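Local coordinates for takeout-like protein 1 (Epiphyas postvittana, PDB 3E8T), which binds ubiquinone-8 in a long internal pocket and probably serves as a carrier of hydrophobic ligands in the insect, at residues H124-Y129 with K145-F150. Numbering follows the deposited sequence. Where two conformers were deposited one is given.
Sequences HLVVSY and KYTVTF. With UQ8 (Ubiquinone-8), chain B.
Residues 124-129 and 145-150 are the facing parts of an antiparallel beta hairpin, built from strands 113-133 and 139-153. Backbone hydrogen bonds tie the strands together. His124 pairs with Thr149 and Val126 with Thr147, each through two N-H to O=C bonds. The shortest of these four, Thr147 N to Val126 O, spans 2.9 Å and lies in the carbonyl plane. At the far end Ser128 N donates to Lys145 O, from above the carbonyl plane. Lys145 N turns instead to the Ser128 hydroxyl, a longer and bent bond (3.2 Å to OG, 135° at the hydrogen). A chi1 of 56° sets OG between its own N and carbonyl carbon, where it meets that N-H. An alanine here removes OG and would probably cost Lys145 N this bond, though Ser128 N to Lys145 O does not depend on the side chain.

The face with His124, Val126, Thr147 and Thr149 is mixed in polarity. Thr149 OG1 lies beside His124 CB at 3.4 Å, and the imidazole ND1 bonds to Asp86. One water donates to His124 O and also hydrogen-bonds Thr147 OG1 at 2.8 Å.

Contacts across the other face are apolar. Leu125 CD1 meets Val148 CG2 at 3.5 Å, the two side chains crossing obliquely. Val127 CG2 touches Tyr146 CB. Helix 182-211 packs against Tyr146 and Val148, and its Glu195 bonds the tyrosine hydroxyl.

Ubiquinone-8 touches both strands. Leu125 CD2 reaches its C15 at 3.5 Å, and methyl C30 sits over one face of the Phe150 ring. The hairpin thus presents hydrocarbon to the isoprenoid tail and keeps the Ser128, Thr147 and Thr149 hydroxyls and the bound water on the opposite face.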
# COMPACT_ATOMS: atom_id res chain seq x y z
N HIS A 124 8.82 2.19 2.37
CA HIS A 124 10.09 1.82 1.72
C HIS A 124 9.87 0.53 0.94
O HIS A 124 9.62 -0.53 1.52
CB HIS A 124 11.22 1.66 2.75
CG HIS A 124 12.55 1.30 2.18
ND1 HIS A 124 13.35 2.23 1.54
CD2 HIS A 124 13.24 0.13 2.15
CE1 HIS A 124 14.47 1.63 1.14
NE2 HIS A 124 14.44 0.37 1.51
N LEU A 125 9.91 0.64 -0.38
CA LEU A 125 9.68 -0.48 -1.29
C LEU A 125 10.99 -0.83 -1.98
O LEU A 125 11.67 0.04 -2.51
CB LEU A 125 8.65 -0.05 -2.35
CG LEU A 125 8.44 -0.94 -3.56
CD1 LEU A 125 7.74 -2.24 -3.13
CD2 LEU A 125 7.64 -0.19 -4.61
N VAL A 126 11.35 -2.11 -2.01
CA VAL A 126 12.48 -2.61 -2.77
C VAL A 126 11.95 -3.66 -3.73
O VAL A 126 11.20 -4.55 -3.31
CB VAL A 126 13.56 -3.20 -1.86
CG1 VAL A 126 14.78 -3.61 -2.73
CG2 VAL A 126 13.92 -2.22 -0.74
N VAL A 127 12.32 -3.53 -5.00
CA VAL A 127 11.88 -4.47 -6.02
C VAL A 127 13.10 -5.01 -6.74
O VAL A 127 14.00 -4.24 -7.10
CB VAL A 127 11.00 -3.78 -7.05
CG1 VAL A 127 10.68 -4.67 -8.27
CG2 VAL A 127 9.72 -3.21 -6.39
N SER A 128 13.15 -6.32 -6.95
CA SER A 128 14.14 -6.93 -7.82
C SER A 128 13.56 -7.15 -9.20
O SER A 128 12.37 -7.44 -9.34
CB SER A 128 14.62 -8.21 -7.23
OG SER A 128 13.55 -9.05 -6.99
N TYR A 129 14.40 -6.99 -10.22
CA TYR A 129 13.92 -7.10 -11.59
C TYR A 129 14.99 -7.76 -12.44
O TYR A 129 16.16 -7.86 -12.06
CB TYR A 129 13.57 -5.71 -12.19
CG TYR A 129 14.76 -4.89 -12.48
CD1 TYR A 129 15.39 -5.01 -13.71
CD2 TYR A 129 15.33 -4.03 -11.53
CE1 TYR A 129 16.51 -4.28 -14.00
CE2 TYR A 129 16.47 -3.29 -11.83
CZ TYR A 129 17.07 -3.44 -13.08
OH TYR A 129 18.19 -2.73 -13.37
N LYS A 145 10.48 -9.83 -7.40
CA LYS A 145 10.08 -9.91 -6.00
C LYS A 145 10.09 -8.50 -5.43
O LYS A 145 10.68 -7.59 -6.02
CB LYS A 145 11.07 -10.79 -5.19
CG LYS A 145 11.08 -12.20 -5.63
CD LYS A 145 11.96 -13.16 -4.83
CE LYS A 145 11.61 -13.26 -3.37
NZ LYS A 145 12.53 -14.28 -2.72
N TYR A 146 9.45 -8.33 -4.30
CA TYR A 146 9.49 -7.09 -3.60
C TYR A 146 9.47 -7.30 -2.11
O TYR A 146 9.04 -8.36 -1.58
CB TYR A 146 8.31 -6.17 -4.01
CG TYR A 146 6.99 -6.68 -3.52
CD1 TYR A 146 6.44 -6.25 -2.33
CD2 TYR A 146 6.31 -7.67 -4.25
CE1 TYR A 146 5.24 -6.76 -1.88
CE2 TYR A 146 5.10 -8.17 -3.80
CZ TYR A 146 4.58 -7.71 -2.62
OH TYR A 146 3.37 -8.24 -2.21
N THR A 147 9.90 -6.26 -1.40
CA THR A 147 9.68 -6.11 0.03
C THR A 147 9.16 -4.72 0.32
O THR A 147 9.50 -3.79 -0.39
CB THR A 147 10.95 -6.29 0.85
OG1 THR A 147 11.89 -5.29 0.52
CG2 THR A 147 11.59 -7.65 0.61
N VAL A 148 8.31 -4.60 1.33
CA VAL A 148 7.82 -3.31 1.74
C VAL A 148 7.90 -3.22 3.25
O VAL A 148 7.57 -4.19 3.96
CB VAL A 148 6.39 -3.09 1.27
CG1 VAL A 148 5.98 -1.66 1.48
CG2 VAL A 148 6.21 -3.46 -0.18
N THR A 149 8.29 -2.06 3.72
CA THR A 149 8.21 -1.69 5.11
C THR A 149 7.48 -0.34 5.23
O THR A 149 7.41 0.41 4.28
CB THR A 149 9.56 -1.60 5.78
OG1 THR A 149 10.32 -0.59 5.14
CG2 THR A 149 10.31 -2.95 5.73
N PHE A 150 6.99 -0.05 6.41
CA PHE A 150 6.22 1.14 6.64
C PHE A 150 6.53 1.75 8.01
O PHE A 150 6.99 1.07 8.95
CB PHE A 150 4.71 0.86 6.48
CG PHE A 150 4.12 0.06 7.59
CD1 PHE A 150 3.62 0.66 8.72
CD2 PHE A 150 4.19 -1.32 7.55
CE1 PHE A 150 3.13 -0.09 9.77
CE2 PHE A 150 3.69 -2.08 8.62
CZ PHE A 150 3.21 -1.44 9.72
C45 UQ8 B . -10.12 -3.58 14.59
C44 UQ8 B . -8.84 -3.40 15.41
C46 UQ8 B . -9.22 -3.19 16.86
C43 UQ8 B . -7.97 -2.25 14.93
C42 UQ8 B . -7.82 -2.27 13.40
C41 UQ8 B . -6.95 -3.46 12.99
C39 UQ8 B . -5.96 -3.03 11.94
C40 UQ8 B . -5.88 -3.73 10.58
C38 UQ8 B . -5.05 -2.04 12.22
C37 UQ8 B . -4.10 -1.57 11.33
C36 UQ8 B . -3.56 -0.29 11.96
C34 UQ8 B . -2.62 0.48 11.05
C35 UQ8 B . -2.26 1.75 11.49
C33 UQ8 B . -2.23 -0.03 9.81
C32 UQ8 B . -1.36 0.52 8.88
C31 UQ8 B . -1.75 -0.04 7.48
C29 UQ8 B . -0.77 0.35 6.38
C30 UQ8 B . 0.77 0.27 6.64
C28 UQ8 B . -1.25 0.79 5.15
C27 UQ8 B . -0.46 1.18 4.08
C26 UQ8 B . -1.15 0.89 2.73
C24 UQ8 B . -0.39 1.54 1.58
C25 UQ8 B . -0.36 3.07 1.42
C23 UQ8 B . 0.28 0.74 0.68
C22 UQ8 B . 1.02 1.15 -0.44
C21 UQ8 B . 1.74 -0.02 -1.09
C19 UQ8 B . 2.84 0.35 -2.08
C20 UQ8 B . 3.64 -0.86 -2.56
C18 UQ8 B . 2.34 1.23 -3.24
C17 UQ8 B . 3.45 1.50 -4.26
C16 UQ8 B . 3.16 2.71 -5.16
C14 UQ8 B . 4.10 2.68 -6.36
C15 UQ8 B . 5.56 2.23 -6.15
C13 UQ8 B . 3.66 3.01 -7.64
C12 UQ8 B . 4.48 2.96 -8.76
C11 UQ8 B . 4.06 3.95 -9.87
C9 UQ8 B . 5.26 4.32 -10.77
C10 UQ8 B . 6.42 3.33 -10.64
C8 UQ8 B . 4.77 4.43 -12.21
C7 UQ8 B . 5.30 3.30 -13.10
C6 UQ8 B . 6.73 3.56 -13.64
C1 UQ8 B . 7.67 2.52 -13.62
C1M UQ8 B . 7.28 1.29 -13.10
C2 UQ8 B . 8.98 2.70 -14.09
O2 UQ8 B . 9.80 1.79 -14.08
C3 UQ8 B . 9.36 3.93 -14.61
O3 UQ8 B . 10.63 4.10 -15.07
C3M UQ8 B . 10.72 3.68 -16.43
C4 UQ8 B . 8.45 4.98 -14.63
O4 UQ8 B . 8.85 6.19 -15.14
C4M UQ8 B . 10.05 6.64 -14.49
C5 UQ8 B . 7.15 4.80 -14.15
O5 UQ8 B . 6.36 5.75 -14.20
O HOH W 1 11.40 -2.89 1.97